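Local coordinates for beta-lactamase (PDB 6N1N), which probably hydrolyses beta-lactam antibiotics to substituted beta-amino acids as a class D serine beta-lactamase, and so confers antibiotic resistance, at residues A[198-204]-A[216-222]; A[22-26]-A[37-43]; A[119-123]-A[161-165]. One frame throughout, in Å; residues are numbered along the deposited sequence.

How the contacts relate
Contacts 1 and 2 lie side by side in the mixed beta sheet, their centres 10 Å apart. The strand 22-29 of contact 2 is the immediate neighbour of strand 212-222, whose other edge pairs with strand 198-209 in contact 1; Arg219 N and Ser24 O, 2.9 Å apart, make a probable hydrogen bond between strands 22-29 and 212-222. Contact 3 belongs to the helical part of the fold, about 25 Å from contact 1 and 27 Å from contact 2 between centres, and touches neither. In chain order contact 2 closes first, then contact 3, then contact 1. The N-terminal strands are thus brought beside the late hairpin, with the helical region inserted between them in sequence.

Contact 1: A[198-204]-A[216-222]; sequences ENIIWYV and FAVRIIN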
loop_
_atom_site.group_PDB
_atom_site.type_symbol
_atom_site.label_atom_id
_atom_site.label_comp_id
_atom_site.label_asym_id
_atom_site.label_seq_id
_atom_site.Cartn_x
_atom_site.Cartn_y
_atom_site.Cartn_z
ATOM N N GLU A 198 12.795 -1.675 14.890
ATOM C CA GLU A 198 12.592 -0.761 13.782
ATOM C C GLU A 198 11.107 -0.614 13.475
ATOM O O GLU A 198 10.437 -1.593 13.127
ATOM C CB GLU A 198 13.351 -1.255 12.556
ATOM C CG GLU A 198 14.855 -1.318 12.782
ATOM C CD GLU A 198 15.594 -1.712 11.546
ATOM O OE1 GLU A 198 15.321 -2.806 11.000
ATOM O OE2 GLU A 198 16.437 -0.914 11.108
ATOM N N ASN A 199 10.603 0.613 13.587
ATOM C CA ASN A 199 9.265 0.933 13.101
ATOM C C ASN A 199 9.303 1.100 11.585
ATOM O O ASN A 199 10.198 1.747 11.047
ATOM C CB ASN A 199 8.756 2.218 13.739
ATOM C CG ASN A 199 8.625 2.104 15.250
ATOM O OD1 ASN A 199 8.047 1.165 15.752
ATOM N ND2 ASN A 199 9.161 3.079 15.968
ATOM N N ILE A 200 8.314 0.515 10.916
ATOM C CA ILE A 200 8.222 0.448 9.468
ATOM C C ILE A 200 6.977 1.239 9.054
ATOM O O ILE A 200 5.862 0.888 9.447
ATOM C CB ILE A 200 8.123 -1.006 8.966
ATOM C CG1 ILE A 200 9.180 -1.920 9.598
ATOM C CG2 ILE A 200 8.151 -1.042 7.420
ATOM C CD1 ILE A 200 10.561 -1.505 9.373
ATOM N N ILE A 201 7.166 2.286 8.255
ATOM C CA ILE A 201 6.072 3.150 7.848
ATOM C C ILE A 201 6.059 3.215 6.325
ATOM O O ILE A 201 6.969 3.789 5.713
ATOM C CB ILE A 201 6.180 4.555 8.470
ATOM C CG1 ILE A 201 6.191 4.419 10.014
ATOM C CG2 ILE A 201 5.066 5.432 7.977
ATOM C CD1 ILE A 201 6.493 5.729 10.741
ATOM N N TRP A 202 5.008 2.656 5.726
ATOM C CA TRP A 202 4.799 2.634 4.296
ATOM C C TRP A 202 3.830 3.723 3.830
ATOM O O TRP A 202 2.857 4.053 4.494
ATOM C CB TRP A 202 4.158 1.328 3.853
ATOM C CG TRP A 202 4.844 0.027 4.006
ATOM C CD1 TRP A 202 4.714 -0.865 5.034
ATOM C CD2 TRP A 202 5.610 -0.627 3.004
ATOM N NE1 TRP A 202 5.420 -2.014 4.747
ATOM C CE2 TRP A 202 5.963 -1.891 3.496
ATOM C CE3 TRP A 202 6.056 -0.250 1.742
ATOM C CZ2 TRP A 202 6.762 -2.769 2.771
ATOM C CZ3 TRP A 202 6.842 -1.117 1.035
ATOM C CH2 TRP A 202 7.163 -2.372 1.533
ATOM N N TYR A 203 4.053 4.164 2.597
ATOM C CA TYR A 203 3.029 4.814 1.783
ATOM C C TYR A 203 3.278 4.346 0.346
ATOM O O TYR A 203 4.348 4.610 -0.229
ATOM C CB TYR A 203 3.101 6.336 1.937
ATOM C CG TYR A 203 1.926 7.070 1.343
ATOM C CD1 TYR A 203 0.623 6.759 1.709
ATOM C CD2 TYR A 203 2.119 8.071 0.410
ATOM C CE1 TYR A 203 -0.456 7.424 1.141
ATOM C CE2 TYR A 203 1.038 8.764 -0.122
ATOM C CZ TYR A 203 -0.226 8.430 0.229
ATOM O OH TYR A 203 -1.272 9.116 -0.344
ATOM N N VAL A 204 2.305 3.619 -0.226
ATOM C CA VAL A 204 2.485 3.022 -1.550
ATOM C C VAL A 204 1.266 3.346 -2.398
ATOM O O VAL A 204 0.185 3.640 -1.882
ATOM C CB VAL A 204 2.704 1.492 -1.477
ATOM C CG1 VAL A 204 3.835 1.132 -0.490
ATOM C CG2 VAL A 204 1.395 0.753 -1.140
ATOM N N PHE A 216 4.758 4.367 -6.797
ATOM C CA PHE A 216 5.663 4.724 -5.714
ATOM C C PHE A 216 5.546 3.787 -4.524
ATOM O O PHE A 216 4.498 3.216 -4.248
ATOM C CB PHE A 216 5.442 6.181 -5.233
ATOM C CG PHE A 216 4.083 6.445 -4.656
ATOM C CD1 PHE A 216 3.830 6.310 -3.305
ATOM C CD2 PHE A 216 3.053 6.834 -5.472
ATOM C CE1 PHE A 216 2.566 6.550 -2.786
ATOM C CE2 PHE A 216 1.799 7.084 -4.964
ATOM C CZ PHE A 216 1.557 6.926 -3.611
ATOM N N ALA A 217 6.656 3.633 -3.825
ATOM C CA ALA A 217 6.663 2.915 -2.561
ATOM C C ALA A 217 7.657 3.638 -1.666
ATOM O O ALA A 217 8.858 3.622 -1.920
ATOM C CB ALA A 217 7.038 1.439 -2.732
ATOM N N VAL A 218 7.124 4.333 -0.679
ATOM C CA VAL A 218 7.901 5.007 0.340
ATOM C C VAL A 218 7.885 4.108 1.561
ATOM O O VAL A 218 6.832 3.587 1.951
ATOM C CB VAL A 218 7.298 6.387 0.661
ATOM C CG1 VAL A 218 7.892 6.949 1.952
ATOM C CG2 VAL A 218 7.504 7.335 -0.471
ATOM N N ARG A 219 9.046 3.875 2.144
ATOM C CA ARG A 219 9.096 3.044 3.336
ATOM C C ARG A 219 10.125 3.630 4.282
ATOM O O ARG A 219 11.340 3.536 4.048
ATOM C CB ARG A 219 9.400 1.591 3.017
ATOM C CG ARG A 219 9.206 0.730 4.238
ATOM C CD ARG A 219 9.491 -0.721 3.983
ATOM N NE ARG A 219 10.851 -0.978 3.521
ATOM C CZ ARG A 219 11.242 -2.123 2.963
ATOM N NH1 ARG A 219 10.383 -3.143 2.785
ATOM N NH2 ARG A 219 12.501 -2.240 2.569
ATOM N N ILE A 220 9.620 4.181 5.363
ATOM C CA ILE A 220 10.408 4.837 6.383
ATOM C C ILE A 220 10.775 3.815 7.435
ATOM O O ILE A 220 9.923 3.026 7.875
ATOM C CB ILE A 220 9.606 5.992 7.007
ATOM C CG1 ILE A 220 9.340 7.049 5.931
ATOM C CG2 ILE A 220 10.305 6.567 8.237
ATOM C CD1 ILE A 220 8.278 8.036 6.327
ATOM N N ILE A 221 12.041 3.822 7.833
ATOM C CA ILE A 221 12.519 3.041 8.961
ATOM C C ILE A 221 12.854 4.030 10.063
ATOM O O ILE A 221 13.596 4.988 9.838
ATOM C CB ILE A 221 13.749 2.191 8.603
ATOM C CG1 ILE A 221 13.472 1.324 7.380
ATOM C CG2 ILE A 221 14.185 1.367 9.815
ATOM C CD1 ILE A 221 12.333 0.346 7.559
ATOM N N ASN A 222 12.288 3.815 11.233
ATOM C CA ASN A 222 12.454 4.743 12.333
ATOM C C ASN A 222 12.701 3.943 13.592
ATOM O O ASN A 222 11.885 3.093 13.955
ATOM C CB ASN A 222 11.221 5.616 12.500
ATOM C CG ASN A 222 11.287 6.443 13.734
ATOM O OD1 ASN A 222 12.312 7.098 14.004
ATOM N ND2 ASN A 222 10.216 6.420 14.515
#
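Trp202 and Arg219 sit opposite each other as a non-hydrogen-bonded pair, their side chains rising on the same face, in the middle of an antiparallel beta hairpin, strands 198-209 and 212-222, part of the central sheet of the serine beta-lactamase fold. Asn199, Ile201 and Tyr203 make paired backbone hydrogen bonds with Asn222, Ile220 and Val218; the straightest, Ile220 N to Ile201 O, is 2.7 Å long with an angle of 170° at the hydrogen. Asn199, Ile201, Tyr203, Val218, Ile220 and Asn222 share one face of the sheet, which helix 228-245 covers. Ile200, Trp202, Val204, Ala217, Arg219 and Ile221 share the other, beneath helix 147-159 and the loop carrying Arg47. Arg219 CB lies 4.0 Å from Trp202 CE3, and its CG, swung away from the backbone N (chi1 -170°), touches Ile200 CG2 at 3.8 Å. CD then sits over the face of the indole, 3.6 Å from the centroid of the six-membered ring, in a CH-pi contact. A bend at chi3 (59°) carries the guanidinium past the ring at a steep tilt, with NH1 3.5 Å from Trp202 CH2. NH2 finishes on the carbonyl of Ile45 and makes a long, weak ion pair with Asp42. Trp202 NE1 is bonded to Leu48 O, so both long side chains are tied at their polar ends. The indole lies about 8 Å from the side chain of Ser51, the predicted acylated serine. Along its edge away from strand 212-222, strand 198-209 pairs by backbone with Lys189-Thr190-Gly191, the KTG motif of this family. On the helix-covered face, Asn199 OD1 is bonded to Arg194, and Asn222 ND2 to Ser224 O and Asn228. At the end nearer the hairpin turn, Tyr203 CD2 meets Phe216 CE1 at 3.6 Å, the two rings oblique.

Contact 2: A[22-26]-A[37-43]; sequences TGSVT and YSNEEDS
Val25 and Ser38 join strand 22-29 to the chain leaving strand 34-37 through two hydrogen bonds. Ser38 N donates to Val25 O at 3.0 Å. The return bond ends on a side chain: Val25 N donates to Ser38 OG at 2.9 Å, with a nearly straight angle of 166° at the hydrogen. With chi1 at 65° the hydroxyl lies between its own N and carbonyl carbon, where it meets Val25 N as a strand carbonyl would. Among side chains, Ser24 OG donates to Asp42 OD2 at 2.6 Å, on the anti lone pair of the carboxylate. Asp42 is placed in turn by an Asx motif, its N donating to Asn39 OD1 at 2.9 Å. Two waters bridge the segments: one donates to Gly23 O and accepts from Ser38 OG, the other donates to Val25 O and accepts from Asn39 N. Apolar contact is slight. Thr26 and Tyr37 form an antiparallel non-hydrogen-bonded pair, and Thr26 CG2 lies 3.8 Å from Tyr37 CE1, while Glu40 CG covers the centre of one ring face. Val25 CG1 rests 3.6 Å from Ser38 CB. Ser38 OG therefore acts as both acceptor and donor, which fixes its rotation, and the proton of Ser24 OG is committed to Asp42; serine hydroxyls and water continue the strand pairing where strand 34-37 gives way to a loop.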
loop_
_atom_site.group_PDB
_atom_site.type_symbol
_atom_site.label_atom_id
_atom_site.label_comp_id
_atom_site.label_asym_id
_atom_site.label_seq_id
_atom_site.Cartn_x
_atom_site.Cartn_y
_atom_site.Cartn_z
ATOM N N THR A 22 15.864 6.381 8.116
ATOM C CA THR A 22 16.369 5.611 7.009
ATOM C C THR A 22 15.166 5.036 6.274
ATOM O O THR A 22 14.024 5.479 6.480
ATOM C CB THR A 22 17.373 4.562 7.518
ATOM O OG1 THR A 22 16.758 3.625 8.414
ATOM C CG2 THR A 22 18.513 5.284 8.237
ATOM N N GLY A 23 15.410 4.038 5.448
ATOM C CA GLY A 23 14.426 3.623 4.470
ATOM C C GLY A 23 14.646 4.385 3.180
ATOM O O GLY A 23 15.711 4.969 2.952
ATOM N N SER A 24 13.611 4.413 2.350
ATOM C CA SER A 24 13.816 4.934 1.009
ATOM C C SER A 24 12.494 5.258 0.350
ATOM O O SER A 24 11.409 4.842 0.793
ATOM C CB SER A 24 14.579 3.930 0.155
ATOM O OG SER A 24 13.854 2.727 0.062
ATOM N N VAL A 25 12.615 5.987 -0.765
ATOM C CA VAL A 25 11.539 6.228 -1.707
ATOM C C VAL A 25 11.957 5.625 -3.039
ATOM O O VAL A 25 13.094 5.817 -3.481
ATOM C CB VAL A 25 11.239 7.725 -1.858
ATOM C CG1 VAL A 25 12.477 8.486 -2.201
ATOM C CG2 VAL A 25 10.180 7.959 -2.937
ATOM N N THR A 26 11.058 4.858 -3.630
ATOM C CA THR A 26 11.229 4.242 -4.942
ATOM C C THR A 26 10.046 4.663 -5.800
ATOM O O THR A 26 8.897 4.564 -5.367
ATOM C CB THR A 26 11.290 2.701 -4.821
ATOM O OG1 THR A 26 12.347 2.345 -3.926
ATOM C CG2 THR A 26 11.520 2.034 -6.172
ATOM N N TYR A 37 15.456 5.750 -7.532
ATOM C CA TYR A 37 15.738 5.258 -6.195
ATOM C C TYR A 37 16.422 6.312 -5.336
ATOM O O TYR A 37 17.380 6.947 -5.778
ATOM C CB TYR A 37 16.664 4.051 -6.202
ATOM C CG TYR A 37 16.228 2.870 -7.017
ATOM C CD1 TYR A 37 15.310 1.975 -6.508
ATOM C CD2 TYR A 37 16.794 2.612 -8.268
ATOM C CE1 TYR A 37 14.932 0.866 -7.236
ATOM C CE2 TYR A 37 16.417 1.503 -9.005
ATOM C CZ TYR A 37 15.484 0.641 -8.473
ATOM O OH TYR A 37 15.121 -0.480 -9.176
ATOM N N SER A 38 15.972 6.469 -4.084
ATOM C CA SER A 38 16.829 7.165 -3.122
ATOM C C SER A 38 17.896 6.225 -2.580
ATOM O O SER A 38 18.990 6.664 -2.208
ATOM C CB SER A 38 16.011 7.764 -1.974
ATOM O OG SER A 38 15.376 6.787 -1.155
ATOM N N ASN A 39 17.600 4.922 -2.554
ATOM C CA ASN A 39 18.576 3.932 -2.108
ATOM C C ASN A 39 18.176 2.599 -2.737
ATOM O O ASN A 39 17.277 1.912 -2.235
ATOM C CB ASN A 39 18.633 3.826 -0.601
ATOM C CG ASN A 39 19.741 2.892 -0.149
ATOM O OD1 ASN A 39 19.596 1.676 -0.209
ATOM N ND2 ASN A 39 20.854 3.462 0.279
ATOM N N GLU A 40 18.833 2.255 -3.844
ATOM C CA GLU A 40 18.411 1.085 -4.596
ATOM C C GLU A 40 18.492 -0.207 -3.783
ATOM O O GLU A 40 17.648 -1.094 -3.955
ATOM C CB GLU A 40 19.245 0.969 -5.879
ATOM C CG GLU A 40 18.936 -0.285 -6.656
ATOM C CD GLU A 40 19.518 -0.262 -8.048
ATOM O OE1 GLU A 40 20.290 0.675 -8.348
ATOM O OE2 GLU A 40 19.191 -1.181 -8.831
ATOM N N GLU A 41 19.477 -0.345 -2.888
ATOM C CA GLU A 41 19.570 -1.613 -2.170
ATOM C C GLU A 41 18.419 -1.781 -1.179
ATOM O O GLU A 41 17.951 -2.906 -0.975
ATOM C CB GLU A 41 20.927 -1.731 -1.476
ATOM C CG GLU A 41 22.126 -1.705 -2.453
ATOM C CD GLU A 41 21.920 -2.547 -3.722
ATOM O OE1 GLU A 41 21.338 -3.651 -3.637
ATOM O OE2 GLU A 41 22.342 -2.098 -4.812
ATOM N N ASP A 42 17.939 -0.691 -0.571
ATOM C CA ASP A 42 16.809 -0.799 0.350
ATOM C C ASP A 42 15.545 -1.250 -0.371
ATOM O O ASP A 42 14.682 -1.897 0.227
ATOM C CB ASP A 42 16.553 0.545 1.042
ATOM C CG ASP A 42 15.535 0.445 2.138
ATOM O OD1 ASP A 42 15.822 -0.278 3.128
ATOM O OD2 ASP A 42 14.441 1.063 2.026
ATOM N N SER A 43 15.423 -0.914 -1.653
ATOM C CA SER A 43 14.236 -1.236 -2.433
ATOM C C SER A 43 14.048 -2.735 -2.635
ATOM O O SER A 43 12.954 -3.153 -3.047
ATOM C CB SER A 43 14.323 -0.532 -3.795
ATOM O OG SER A 43 14.505 0.867 -3.612
HETATM O O HOH W 1 16.987 6.482 0.914
HETATM O O HOH W 2 15.047 3.481 -3.164
#

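Contact 3: A[119-123]-A[161-165]; sequences YLKEF and KFMLS
Glu122 and Phe162 mark the nearest backbone approach, their CA atoms 6.7 Å apart where the C-terminal part of helix 113-122 meets the irregular loop between helices 147-159 and 166-175. One polar bond crosses the gap. The selenomethionine Met163 donates its N to Glu122 OE2 at 2.8 Å, nearly straight at 165°, reaching the oxygen on its anti side and somewhat out of the carboxylate plane. Glu122 gets there by a bend: CG extends anti to the backbone N, then chi2 of 76° folds the carboxylate over to the loop. Its side chain and that of Phe162 run antiparallel alongside one another, with CG 4.1 Å from Phe162 CD1. The CB of Phe162 is directed toward the helix. The Phe123 side chain runs roughly perpendicular to that of Phe162, while the ring planes are 48° apart, and Phe123 CD1 stands 3.5 Å above the centre of the Phe162 ring. Phe153 meets Phe123 as well, so this aromatic cluster also draws in helix 147-159. At the far side Leu164 CD2 touches the edge of the Tyr119 ring, 3.9 Å from CE1; the hydroxyl of that tyrosine is bonded to Glu64. The carboxylate accepts from the loop at the centre of an inverse gamma turn, Met163, closed by Leu164 N to Phe162 O at 2.9 Å. The arrangement is an interhelical loop packed on the C-terminal part of helix 113-122 within the helical part of the serine beta-lactamase fold, an inverse gamma turn leading to Ser165 at the N-cap position of helix 166-175.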
loop_
_atom_site.group_PDB
_atom_site.type_symbol
_atom_site.label_atom_id
_atom_site.label_comp_id
_atom_site.label_asym_id
_atom_site.label_seq_id
_atom_site.Cartn_x
_atom_site.Cartn_y
_atom_site.Cartn_z
ATOM N N TYR A 119 -3.944 -16.243 -4.633
ATOM C CA TYR A 119 -3.864 -14.831 -4.971
ATOM C C TYR A 119 -2.467 -14.266 -4.763
ATOM O O TYR A 119 -1.998 -13.455 -5.564
ATOM C CB TYR A 119 -4.896 -14.039 -4.160
ATOM C CG TYR A 119 -6.290 -14.133 -4.740
ATOM C CD1 TYR A 119 -6.626 -13.441 -5.897
ATOM C CD2 TYR A 119 -7.260 -14.929 -4.148
ATOM C CE1 TYR A 119 -7.904 -13.524 -6.432
ATOM C CE2 TYR A 119 -8.540 -15.016 -4.673
ATOM C CZ TYR A 119 -8.851 -14.317 -5.817
ATOM O OH TYR A 119 -10.124 -14.418 -6.337
ATOM N N LEU A 120 -1.778 -14.669 -3.688
ATOM C CA LEU A 120 -0.420 -14.180 -3.474
ATOM C C LEU A 120 0.504 -14.631 -4.607
ATOM O O LEU A 120 1.412 -13.882 -4.990
ATOM C CB LEU A 120 0.090 -14.641 -2.107
ATOM C CG LEU A 120 -0.714 -14.127 -0.907
ATOM C CD1 LEU A 120 -0.124 -14.659 0.387
ATOM C CD2 LEU A 120 -0.816 -12.602 -0.812
ATOM N N LYS A 121 0.247 -15.807 -5.182
ATOM C CA LYS A 121 1.016 -16.266 -6.342
ATOM C C LYS A 121 0.679 -15.442 -7.583
ATOM O O LYS A 121 1.579 -14.960 -8.287
ATOM C CB LYS A 121 0.747 -17.751 -6.572
ATOM C CG LYS A 121 1.484 -18.351 -7.766
ATOM C CD LYS A 121 1.264 -19.867 -7.832
ATOM C CE LYS A 121 1.559 -20.448 -9.218
ATOM N NZ LYS A 121 2.975 -20.888 -9.379
ATOM N N GLU A 122 -0.616 -15.281 -7.866
ATOM C CA GLU A 122 -1.062 -14.463 -8.991
ATOM C C GLU A 122 -0.494 -13.058 -8.907
ATOM O O GLU A 122 -0.074 -12.480 -9.922
ATOM C CB GLU A 122 -2.594 -14.457 -8.992
ATOM C CG GLU A 122 -3.292 -13.560 -10.010
ATOM C CD GLU A 122 -3.272 -14.115 -11.411
ATOM O OE1 GLU A 122 -2.775 -15.244 -11.597
ATOM O OE2 GLU A 122 -3.750 -13.423 -12.336
ATOM N N PHE A 123 -0.452 -12.496 -7.701
ATOM C CA PHE A 123 -0.025 -11.127 -7.458
ATOM C C PHE A 123 1.492 -10.979 -7.316
ATOM O O PHE A 123 1.975 -9.842 -7.172
ATOM C CB PHE A 123 -0.689 -10.590 -6.176
ATOM C CG PHE A 123 -2.168 -10.380 -6.270
ATOM C CD1 PHE A 123 -2.844 -10.462 -7.477
ATOM C CD2 PHE A 123 -2.890 -10.102 -5.123
ATOM C CE1 PHE A 123 -4.215 -10.254 -7.542
ATOM C CE2 PHE A 123 -4.262 -9.904 -5.186
ATOM C CZ PHE A 123 -4.909 -9.982 -6.409
ATOM N N LYS A 161 -3.605 -6.835 -15.376
ATOM C CA LYS A 161 -3.029 -8.085 -15.851
ATOM C C LYS A 161 -3.460 -9.308 -15.059
ATOM O O LYS A 161 -3.358 -10.439 -15.574
ATOM C CB LYS A 161 -1.501 -7.997 -15.814
ATOM C CG LYS A 161 -0.880 -7.083 -16.880
ATOM C CD LYS A 161 -1.186 -7.556 -18.284
ATOM C CE LYS A 161 0.015 -7.390 -19.209
ATOM N NZ LYS A 161 0.409 -5.967 -19.380
ATOM N N PHE A 162 -3.905 -9.127 -13.819
ATOM C CA PHE A 162 -4.351 -10.252 -13.018
ATOM C C PHE A 162 -5.705 -10.742 -13.519
ATOM O O PHE A 162 -6.493 -9.977 -14.073
ATOM C CB PHE A 162 -4.480 -9.847 -11.551
ATOM C CG PHE A 162 -3.240 -9.223 -10.960
ATOM C CD1 PHE A 162 -2.007 -9.805 -11.120
ATOM C CD2 PHE A 162 -3.326 -8.045 -10.224
ATOM C CE1 PHE A 162 -0.868 -9.216 -10.560
ATOM C CE2 PHE A 162 -2.182 -7.465 -9.638
ATOM C CZ PHE A 162 -0.970 -8.060 -9.811
HETATM N N MSE A 163 -5.976 -12.025 -13.311
HETATM C CA MSE A 163 -7.258 -12.589 -13.710
HETATM C C MSE A 163 -8.330 -12.248 -12.670
HETATM O O MSE A 163 -8.657 -13.045 -11.788
HETATM C CB MSE A 163 -7.132 -14.101 -13.914
HETATM C CG MSE A 163 -6.144 -14.478 -15.024
HETATM SE SE MSE A 163 -6.594 -13.718 -16.776
HETATM C CE MSE A 163 -8.403 -14.434 -16.922
ATOM N N LEU A 164 -8.854 -11.031 -12.784
ATOM C CA LEU A 164 -9.922 -10.536 -11.936
ATOM C C LEU A 164 -10.984 -9.956 -12.855
ATOM O O LEU A 164 -10.696 -9.582 -13.986
ATOM C CB LEU A 164 -9.442 -9.445 -10.968
ATOM C CG LEU A 164 -8.185 -9.773 -10.178
ATOM C CD1 LEU A 164 -7.607 -8.526 -9.508
ATOM C CD2 LEU A 164 -8.474 -10.853 -9.149
ATOM N N SER A 165 -12.196 -9.808 -12.331
ATOM C CA SER A 165 -13.280 -9.281 -13.141
ATOM C C SER A 165 -13.182 -7.763 -13.332
ATOM O O SER A 165 -12.545 -7.037 -12.565
ATOM C CB SER A 165 -14.627 -9.609 -12.501
ATOM O OG SER A 165 -14.818 -8.809 -11.344
#